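Endo-1,4-beta-mannanase (Eisenia fetida, PDB 5Y6T) probably hydrolyses internal beta-1,4-mannosidic bonds in mannan polysaccharides, as a glycoside hydrolase of family GH5. Local coordinates at residues N93-T96 with S97-Q101; I199-Q202 with R203-F207; N346-R349 with G350-D353. All coordinates share one frame; numbering follows the deposited sequence. Where two conformers were deposited one is given.

Contact 1: residues N93-T96 with S97-Q101; sequences NTMT and SDLAQ
Thr-94 donates a hydrogen bond from its hydroxyl to Asp-98: OG1 lies 2.7 Å from OD2 of Asp-98 and meets it from above the carboxylate, 38° out of plane. With chi1 at 77°, OG1 of Thr-94 sits between its own backbone N and carbonyl carbon, on the side where the aspartate reaches back one turn. Both oxygens have second partners, for Gly-41 N bonds to OG1 and Gly-39 N to OD2, so the pair also ties down the loop just ahead of helix 42-60. The same two residues are joined through the backbone, where Asp-98 N donates to Thr-94 O at 2.7 Å. The Ser-97 hydroxyl OG is also close to Thr-94 O, at 3.1 Å, but its proton has another acceptor within reach.

This is the opening turn of helix 95-108, which lies on the crossover between the parallel strands 65-72 and 112-119 of the (beta/alpha)8 barrel expected for GH5. The amides around the helix start find acceptors of several kinds. The Asp-90 carboxylate takes Thr-94 N and Met-95 N, while one water accepts from Ser-97 N at 3.0 Å and donates to Asn-93 O at 2.7 Å. Regular helix bonds then take over: Leu-99 N reaches Met-95 O at 2.9 Å, and Ala-100 N reaches Thr-96 O. On the buried side, Met-95 and Leu-99 run side by side, CG of the former 3.9 Å from CD1 of the latter, and both lean on Met-149 of helix 135-152.

Contact 2: residues I199-Q202 with R203-F207; sequences IPMQ and RLQSF
Gln-202 and Arg-203, neighbours at the start of a helix, cross obliquely, with OE1 of Gln-202 3.7 Å from CG of Arg-203 and the amide and guanidinium planes 55° apart. Each side chain was modelled in two conformers, so the contacts of both hold for one copy and are tentative. A bend at chi2 of Gln-202 (-91°) swings its amide along the helix, bringing NE2 to 3.9 Å from CB of Ser-206; NE2 finds its acceptor in Ala-252 O, on helix 246-253. The aliphatic part of Arg-203 turns the other way: its CB rests 4.0 Å from CG2 of Ile-199, its CD runs beside the Pro-200 ring, and Tyr-133 of helix 126-133 adjoins them. Pro-200 is the N-cap of helix 201-218, which leads from the strand 159-163 side of the barrel to the parallel strand 223-228. Its carbonyl oxygen accepts two weak bonds, from the amides of Arg-203 and Leu-204. One residue on, Gln-205 N binds Met-201 O at 2.9 Å. The Met-201 side chain packs obliquely against Gln-205, Met-201 CG 3.5 Å from Gln-205 OE1 and Met-201 SD 3.9 Å from Gln-205 CG. NE2 of Gln-205 bonds to Tyr-243 O and to the carbonyl of Cys-182, whose disulfide joins Cys-248. Replacing Gln-205 with an alanine removes the amide, which is likely to leave those two carbonyls without this donor and a gap beside Met-201.

Contact 3: residues N346-R349 with G350-D353; sequences NHLR and GRND
Arg-351 folds back on His-347 and holds its carbonyl oxygen with two nitrogens side-on: NE is 2.8 Å from His-347 O, and NH2 is 2.9 Å from that same oxygen. The NH2 donor lies in the carbonyl plane, and NE is tilted somewhat from it. The guanidinium also leans over the imidazole, with CZ above one face and offset toward the rim, the two planes 50° apart; NH2 of Arg-351 comes to 3.4 Å from CE1 of His-347. What brings the group there is a chain extended from CG to NE, starting with CG anti to the carbonyl carbon (chi1 -60°). It passes Leu-348 on the way, CD of Arg-351 lying 4.2 Å from CD2 of that leucine.

The backbone bond behind this grip closes a type II beta turn from Leu-348 to Arg-351, with Arg-351 N donating to Leu-348 O at 3.1 Å. It ends helix 338-348, the last helix of the modelled chain, which follows barrel strand 322-325. The cationic side chain thus sits at a helix C-terminus, where the dipole would probably favour it. Gly-350 has a positive phi of 79°, and a CB here would run into Arg-349 O.

Further out, Asp-313 of helix 308-317 fixes the imidazole through His-347 NE2, and Asp-361 accepts from Gly-350 N. Arg-351 pairs through its backbone with Ile-360. Leu-348 is buried against Phe-312, Tyr-316 and Phe-23, while the side chain of Arg-349 donates from NH1 to Ala-60 O.

Contacts 1 and 2 both lie at the N-terminal ends of helices, whereas contact 3 lies where a helix ends. In a (beta/alpha)8 barrel, helix starts follow the C-terminal ends of strands, the side that carries the catalytic cleft in GH5 enzymes, so contacts 1 and 2 probably belong to that side and contact 3 to the other. The three do not touch: the centres of contacts 1 and 2 are 29 Å apart, with nearest atoms about 13 Å apart, and the centres of contacts 1 and 3 are 32 Å apart. Contacts 2 and 3, 39 Å apart between centres, fall on opposite sides of the chain's centre.

Contact 1: residues N93-T96 with S97-Q101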
ATOM      1  N   ASN A  93       7.434 -22.751  -3.143  1.00 26.80           N
ATOM      2  CA  ASN A  93       8.439 -21.728  -3.403  1.00 26.13           C
ATOM      3  C   ASN A  93       8.261 -21.137  -4.822  1.00 24.97           C
ATOM      4  O   ASN A  93       9.247 -20.825  -5.526  1.00 25.23           O
ATOM      5  CB  ASN A  93       9.850 -22.277  -3.170  1.00 30.30           C
ATOM      6  CG  ASN A  93      10.917 -21.191  -3.178  1.00 33.19           C
ATOM      7  OD1 ASN A  93      10.678 -20.060  -2.702  1.00 28.53           O
ATOM      8  ND2 ASN A  93      12.071 -21.492  -3.799  1.00 35.00           N
ATOM      9  N   THR A  94       7.010 -20.870  -5.207  1.00 22.04           N
ATOM     10  CA  THR A  94       6.808 -20.115  -6.478  1.00 21.38           C
ATOM     11  C   THR A  94       6.575 -18.600  -6.362  1.00 21.45           C
ATOM     12  O   THR A  94       6.617 -17.894  -7.375  1.00 21.16           O
ATOM     13  CB  THR A  94       5.708 -20.683  -7.356  1.00 24.78           C
ATOM     14  OG1 THR A  94       4.413 -20.347  -6.883  1.00 20.64           O
ATOM     15  CG2 THR A  94       5.905 -22.241  -7.508  1.00 25.17           C
ATOM     16  N   MET A  95       6.341 -18.119  -5.163  1.00 20.29           N
ATOM     17  CA  MET A  95       5.949 -16.725  -5.026  1.00 21.17           C
ATOM     18  C   MET A  95       6.915 -15.790  -5.708  1.00 21.59           C
ATOM     19  O   MET A  95       6.540 -14.863  -6.392  1.00 21.29           O
ATOM     20  CB  MET A  95       5.738 -16.343  -3.570  1.00 19.82           C
ATOM     21  CG  MET A  95       5.192 -14.917  -3.437  1.00 19.40           C
ATOM     22  SD  MET A  95       4.856 -14.501  -1.756  1.00 21.49           S
ATOM     23  CE  MET A  95       3.355 -15.513  -1.522  1.00 20.24           C
ATOM     24  N   THR A  96       8.191 -15.927  -5.402  1.00 20.25           N
ATOM     25  CA  THR A  96       9.159 -15.010  -5.998  1.00 20.14           C
ATOM     26  C   THR A  96       9.187 -15.009  -7.513  1.00 23.69           C
ATOM     27  O   THR A  96       9.144 -13.945  -8.127  1.00 23.22           O
ATOM     28  CB  THR A  96      10.577 -15.287  -5.421  1.00 21.07           C
ATOM     29  OG1 THR A  96      10.530 -15.233  -4.000  1.00 24.58           O
ATOM     30  CG2 THR A  96      11.529 -14.303  -5.919  1.00 21.39           C
ATOM     31  N   SER A  97       9.226 -16.200  -8.115  1.00 21.10           N
ATOM     32  CA  SER A  97       9.174 -16.317  -9.547  1.00 22.20           C
ATOM     33  C   SER A  97       7.851 -15.827 -10.121  1.00 20.83           C
ATOM     34  O   SER A  97       7.803 -15.268 -11.216  1.00 21.59           O
ATOM     35  CB  SER A  97       9.535 -17.769 -10.020  1.00 28.23           C
ATOM     36  OG  SER A  97       8.743 -18.758  -9.473  1.00 37.50           O
ATOM     37  N   ASP A  98       6.753 -16.039  -9.395  1.00 20.70           N
ATOM     38  CA  ASP A  98       5.457 -15.573  -9.844  1.00 19.98           C
ATOM     39  C   ASP A  98       5.465 -14.041  -9.913  1.00 19.61           C
ATOM     40  O   ASP A  98       5.081 -13.449 -10.895  1.00 19.89           O
ATOM     41  CB  ASP A  98       4.317 -16.030  -8.934  1.00 20.46           C
ATOM     42  CG  ASP A  98       4.118 -17.548  -8.904  1.00 22.91           C
ATOM     43  OD1 ASP A  98       4.592 -18.191  -9.856  1.00 23.17           O
ATOM     44  OD2 ASP A  98       3.464 -18.065  -7.942  1.00 22.77           O
ATOM     45  N   LEU A  99       5.881 -13.398  -8.812  1.00 19.39           N
ATOM     46  CA  LEU A  99       5.972 -11.950  -8.820  1.00 19.59           C
ATOM     47  C   LEU A  99       6.966 -11.414  -9.884  1.00 20.20           C
ATOM     48  O   LEU A  99       6.763 -10.347 -10.448  1.00 20.77           O
ATOM     49  CB  LEU A  99       6.395 -11.439  -7.452  1.00 19.71           C
ATOM     50  CG  LEU A  99       5.331 -11.473  -6.395  1.00 20.48           C
ATOM     51  CD1 LEU A  99       5.930 -11.425  -5.007  1.00 23.12           C
ATOM     52  CD2 LEU A  99       4.326 -10.334  -6.616  1.00 20.05           C
ATOM     53  N   ALA A 100       8.073 -12.140 -10.066  1.00 19.99           N
ATOM     54  CA  ALA A 100       9.052 -11.849 -11.109  1.00 21.28           C
ATOM     55  C   ALA A 100       8.392 -11.758 -12.461  1.00 21.90           C
ATOM     56  O   ALA A 100       8.668 -10.838 -13.168  1.00 21.20           O
ATOM     57  CB  ALA A 100      10.293 -12.809 -11.087  1.00 20.34           C
ATOM     58  N   GLN A 101       7.599 -12.753 -12.822  1.00 23.45           N
ATOM     59  CA  GLN A 101       6.896 -12.793 -14.113  1.00 23.91           C
ATOM     60  C   GLN A 101       5.985 -11.552 -14.224  1.00 23.10           C
ATOM     61  O   GLN A 101       5.977 -10.836 -15.236  1.00 21.73           O
ATOM     62  CB  GLN A 101       6.043 -14.035 -14.213  1.00 24.05           C
ATOM     63  CG  GLN A 101       6.749 -15.370 -14.433  1.00 28.24           C
ATOM     64  CD  GLN A 101       5.740 -16.468 -14.754  1.00 30.62           C
ATOM     65  OE1 GLN A 101       5.020 -16.388 -15.756  1.00 31.70           O
ATOM     66  NE2 GLN A 101       5.554 -17.396 -13.803  1.00 30.36           N
TER
HETATM   67  O   HOH W   1      10.207 -18.636  -6.676  1.00 26.54           O

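Contact 2: residues I199-Q202 with R203-F207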
ATOM      1  N   ILE A 199      -5.910  -5.171  18.274  1.00 20.44           N
ATOM      2  CA  ILE A 199      -4.506  -5.356  18.593  1.00 20.20           C
ATOM      3  C   ILE A 199      -3.965  -3.995  18.982  1.00 22.76           C
ATOM      4  O   ILE A 199      -4.286  -2.997  18.339  1.00 22.08           O
ATOM      5  CB  ILE A 199      -3.779  -5.891  17.338  1.00 21.38           C
ATOM      6  CG1 ILE A 199      -4.345  -7.256  16.938  1.00 21.57           C
ATOM      7  CG2 ILE A 199      -2.250  -6.053  17.575  1.00 20.80           C
ATOM      8  CD1 ILE A 199      -3.758  -7.836  15.658  1.00 21.70           C
ATOM      9  N   PRO A 200      -3.108  -3.947  19.993  1.00 21.26           N
ATOM     10  CA  PRO A 200      -2.517  -2.651  20.353  1.00 22.60           C
ATOM     11  C   PRO A 200      -1.783  -2.005  19.233  1.00 20.22           C
ATOM     12  O   PRO A 200      -0.987  -2.666  18.555  1.00 19.46           O
ATOM     13  CB  PRO A 200      -1.540  -3.017  21.462  1.00 24.69           C
ATOM     14  CG  PRO A 200      -2.100  -4.266  22.082  1.00 24.85           C
ATOM     15  CD  PRO A 200      -2.652  -5.028  20.904  1.00 22.42           C
ATOM     16  N   MET A 201      -1.892  -0.689  19.139  1.00 18.52           N
ATOM     17  CA  MET A 201      -1.139   0.060  18.152  1.00 19.83           C
ATOM     18  C   MET A 201       0.351  -0.184  18.178  1.00 20.22           C
ATOM     19  O   MET A 201       0.987  -0.372  17.111  1.00 19.87           O
ATOM     20  CB  MET A 201      -1.452   1.569  18.286  1.00 20.87           C
ATOM     21  CG  MET A 201      -0.674   2.411  17.268  1.00 22.36           C
ATOM     22  SD  MET A 201      -1.052   2.102  15.545  1.00 23.25           S
ATOM     23  CE  MET A 201      -2.558   3.046  15.360  1.00 22.47           C
ATOM     24  N   GLN A 202       0.940  -0.204  19.379  1.00 20.55           N
ATOM     25  CA  GLN A 202       2.373  -0.488  19.485  0.70 22.22           C
ATOM     26  C   GLN A 202       2.795  -1.769  18.786  1.00 21.89           C
ATOM     27  O   GLN A 202       3.897  -1.782  18.156  1.00 20.23           O
ATOM     28  CB  GLN A 202       2.799  -0.515  20.932  0.70 21.70           C
ATOM     29  CG  GLN A 202       4.290  -0.757  21.107  0.70 23.18           C
ATOM     30  CD  GLN A 202       4.710  -2.188  21.243  0.70 27.81           C
ATOM     31  OE1 GLN A 202       3.944  -3.051  21.736  0.70 23.36           O
ATOM     32  NE2 GLN A 202       5.946  -2.459  20.833  0.70 24.35           N
ATOM     33  N   ARG A 203       1.963  -2.845  18.850  1.00 21.53           N
ATOM     34  CA  ARG A 203       2.330  -4.106  18.209  0.50 22.30           C
ATOM     35  C   ARG A 203       2.266  -4.010  16.670  1.00 21.91           C
ATOM     36  O   ARG A 203       3.112  -4.584  15.970  1.00 20.42           O
ATOM     37  CB  ARG A 203       1.472  -5.252  18.736  0.50 23.33           C
ATOM     38  CG  ARG A 203       1.677  -5.536  20.214  0.50 24.03           C
ATOM     39  CD  ARG A 203       0.998  -6.843  20.567  0.50 27.39           C
ATOM     40  NE  ARG A 203       1.210  -7.314  21.947  0.50 28.25           N
ATOM     41  CZ  ARG A 203       2.252  -8.058  22.346  0.50 29.59           C
ATOM     42  NH1 ARG A 203       3.223  -8.398  21.511  0.50 28.70           N
ATOM     43  NH2 ARG A 203       2.300  -8.491  23.590  0.50 29.37           N
ATOM     44  N   LEU A 204       1.289  -3.232  16.163  1.00 19.13           N
ATOM     45  CA  LEU A 204       1.158  -3.002  14.717  1.00 18.70           C
ATOM     46  C   LEU A 204       2.328  -2.207  14.193  1.00 18.72           C
ATOM     47  O   LEU A 204       2.945  -2.567  13.161  1.00 21.29           O
ATOM     48  CB  LEU A 204      -0.149  -2.326  14.368  1.00 20.85           C
ATOM     49  CG  LEU A 204      -1.377  -3.176  14.759  1.00 19.65           C
ATOM     50  CD1 LEU A 204      -2.661  -2.379  14.525  1.00 20.03           C
ATOM     51  CD2 LEU A 204      -1.446  -4.497  13.995  1.00 22.26           C
ATOM     52  N   GLN A 205       2.628  -1.113  14.893  1.00 19.05           N
ATOM     53  CA  GLN A 205       3.814  -0.347  14.567  1.00 20.05           C
ATOM     54  C   GLN A 205       5.101  -1.131  14.596  1.00 19.02           C
ATOM     55  O   GLN A 205       5.968  -0.945  13.729  1.00 19.18           O
ATOM     56  CB  GLN A 205       3.949   0.899  15.454  1.00 19.98           C
ATOM     57  CG  GLN A 205       2.851   1.950  15.263  1.00 20.61           C
ATOM     58  CD  GLN A 205       2.782   2.886  16.467  1.00 22.34           C
ATOM     59  OE1 GLN A 205       2.828   2.457  17.650  1.00 21.05           O
ATOM     60  NE2 GLN A 205       2.569   4.155  16.197  1.00 20.23           N
ATOM     61  N   SER A 206       5.296  -1.922  15.656  1.00 20.60           N
ATOM     62  CA  SER A 206       6.504  -2.775  15.745  1.00 20.69           C
ATOM     63  C   SER A 206       6.612  -3.720  14.546  1.00 21.25           C
ATOM     64  O   SER A 206       7.660  -3.840  13.947  1.00 21.41           O
ATOM     65  CB  SER A 206       6.501  -3.505  17.101  1.00 20.85           C
ATOM     66  OG  SER A 206       7.697  -4.276  17.220  1.00 25.21           O
ATOM     67  N   PHE A 207       5.487  -4.374  14.205  1.00 19.34           N
ATOM     68  CA  PHE A 207       5.368  -5.335  13.076  1.00 20.73           C
ATOM     69  C   PHE A 207       5.788  -4.626  11.779  1.00 18.98           C
ATOM     70  O   PHE A 207       6.581  -5.147  11.019  1.00 18.63           O
ATOM     71  CB  PHE A 207       3.916  -5.880  13.056  1.00 20.36           C
ATOM     72  CG  PHE A 207       3.605  -6.918  11.999  1.00 21.59           C
ATOM     73  CD1 PHE A 207       4.010  -8.240  12.162  1.00 19.97           C
ATOM     74  CD2 PHE A 207       2.801  -6.613  10.945  1.00 21.26           C
ATOM     75  CE1 PHE A 207       3.607  -9.208  11.281  1.00 20.13           C
ATOM     76  CE2 PHE A 207       2.365  -7.589  10.053  1.00 21.40           C
ATOM     77  CZ  PHE A 207       2.835  -8.887  10.206  1.00 22.22           C
TER

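Contact 3: residues N346-R349 with G350-D353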
ATOM      1  N   ASN A 346      -7.779   7.993 -17.834  1.00 19.86           N
ATOM      2  CA  ASN A 346      -7.784   8.747 -19.071  1.00 22.22           C
ATOM      3  C   ASN A 346      -7.551  10.227 -18.847  1.00 20.81           C
ATOM      4  O   ASN A 346      -6.791  10.878 -19.560  1.00 21.23           O
ATOM      5  CB  ASN A 346      -9.100   8.642 -19.838  1.00 21.99           C
ATOM      6  CG  ASN A 346      -9.517   7.238 -20.306  1.00 22.62           C
ATOM      7  OD1 ASN A 346     -10.726   7.069 -20.542  1.00 23.95           O
ATOM      8  ND2 ASN A 346      -8.627   6.266 -20.409  1.00 23.84           N
ATOM      9  N   HIS A 347      -8.209  10.763 -17.844  1.00 20.74           N
ATOM     10  CA  HIS A 347      -8.102  12.184 -17.534  1.00 22.55           C
ATOM     11  C   HIS A 347      -6.679  12.673 -17.244  1.00 21.03           C
ATOM     12  O   HIS A 347      -6.301  13.793 -17.630  1.00 23.42           O
ATOM     13  CB  HIS A 347      -8.995  12.507 -16.368  1.00 23.10           C
ATOM     14  CG  HIS A 347      -8.907  13.932 -15.922  1.00 27.19           C
ATOM     15  ND1 HIS A 347      -9.324  14.990 -16.699  1.00 29.44           N
ATOM     16  CD2 HIS A 347      -8.414  14.473 -14.773  1.00 26.87           C
ATOM     17  CE1 HIS A 347      -9.109  16.125 -16.051  1.00 31.49           C
ATOM     18  NE2 HIS A 347      -8.540  15.845 -14.884  1.00 30.01           N
ATOM     19  N   LEU A 348      -5.866  11.859 -16.579  1.00 21.51           N
ATOM     20  CA  LEU A 348      -4.473  12.250 -16.266  1.00 22.71           C
ATOM     21  C   LEU A 348      -3.459  11.957 -17.343  1.00 23.19           C
ATOM     22  O   LEU A 348      -2.323  12.424 -17.283  1.00 22.81           O
ATOM     23  CB  LEU A 348      -3.973  11.677 -14.931  1.00 21.87           C
ATOM     24  CG  LEU A 348      -4.826  12.176 -13.762  1.00 24.05           C
ATOM     25  CD1 LEU A 348      -4.227  11.642 -12.492  1.00 22.44           C
ATOM     26  CD2 LEU A 348      -4.932  13.699 -13.680  1.00 22.47           C
ATOM     27  N   ARG A 349      -3.848  11.137 -18.292  1.00 22.71           N
ATOM     28  CA  ARG A 349      -2.903  10.708 -19.350  1.00 21.87           C
ATOM     29  C   ARG A 349      -2.283  11.963 -20.001  1.00 23.53           C
ATOM     30  O   ARG A 349      -2.979  12.972 -20.305  1.00 24.63           O
ATOM     31  CB  ARG A 349      -3.610   9.897 -20.416  1.00 22.77           C
ATOM     32  CG  ARG A 349      -2.602   9.274 -21.379  1.00 21.75           C
ATOM     33  CD  ARG A 349      -3.062   8.633 -22.638  1.00 25.86           C
ATOM     34  NE  ARG A 349      -4.441   8.238 -22.709  1.00 23.50           N
ATOM     35  CZ  ARG A 349      -4.879   7.002 -22.887  1.00 26.12           C
ATOM     36  NH1 ARG A 349      -4.037   6.005 -22.934  1.00 30.32           N
ATOM     37  NH2 ARG A 349      -6.163   6.791 -23.064  1.00 28.12           N
ATOM     38  N   GLY A 350      -0.982  11.866 -20.214  1.00 24.28           N
ATOM     39  CA  GLY A 350      -0.262  12.925 -20.950  1.00 26.86           C
ATOM     40  C   GLY A 350       0.057  14.153 -20.112  1.00 28.70           C
ATOM     41  O   GLY A 350       0.689  15.057 -20.614  1.00 30.82           O
ATOM     42  N   ARG A 351      -0.401  14.242 -18.857  1.00 25.38           N
ATOM     43  CA  ARG A 351      -0.068  15.394 -18.028  1.00 24.56           C
ATOM     44  C   ARG A 351       1.348  15.375 -17.556  1.00 24.28           C
ATOM     45  O   ARG A 351       1.909  14.322 -17.275  1.00 22.56           O
ATOM     46  CB  ARG A 351      -1.039  15.528 -16.871  1.00 25.56           C
ATOM     47  CG  ARG A 351      -2.429  15.706 -17.500  1.00 30.82           C
ATOM     48  CD  ARG A 351      -3.474  16.282 -16.654  1.00 38.48           C
ATOM     49  NE  ARG A 351      -4.792  16.078 -17.261  1.00 41.81           N
ATOM     50  CZ  ARG A 351      -5.466  16.889 -18.097  1.00 42.09           C
ATOM     51  NH1 ARG A 351      -4.993  18.050 -18.526  1.00 41.88           N
ATOM     52  NH2 ARG A 351      -6.704  16.549 -18.434  1.00 33.69           N
ATOM     53  N   ASN A 352       1.960  16.557 -17.515  1.00 24.90           N
ATOM     54  CA  ASN A 352       3.281  16.675 -16.958  1.00 27.35           C
ATOM     55  C   ASN A 352       3.503  18.126 -16.598  1.00 29.42           C
ATOM     56  O   ASN A 352       4.233  18.858 -17.296  1.00 30.64           O
ATOM     57  CB  ASN A 352       4.423  16.177 -17.878  1.00 27.23           C
ATOM     58  CG  ASN A 352       5.744  16.078 -17.132  1.00 30.95           C
ATOM     59  OD1 ASN A 352       5.787  16.222 -15.909  1.00 28.60           O
ATOM     60  ND2 ASN A 352       6.823  15.858 -17.862  1.00 30.77           N
ATOM     61  N   ASP A 353       2.783  18.522 -15.561  1.00 28.72           N
ATOM     62  CA  ASP A 353       2.988  19.815 -14.892  0.70 27.77           C
ATOM     63  C   ASP A 353       3.889  19.570 -13.694  1.00 28.15           C
ATOM     64  O   ASP A 353       3.451  19.056 -12.647  1.00 27.89           O
ATOM     65  CB  ASP A 353       1.612  20.428 -14.561  0.70 29.14           C
ATOM     66  CG  ASP A 353       1.662  21.915 -14.175  0.70 32.30           C
ATOM     67  OD1 ASP A 353       2.765  22.435 -13.719  0.70 32.18           O
ATOM     68  OD2 ASP A 353       0.561  22.556 -14.292  0.70 35.35           O
TER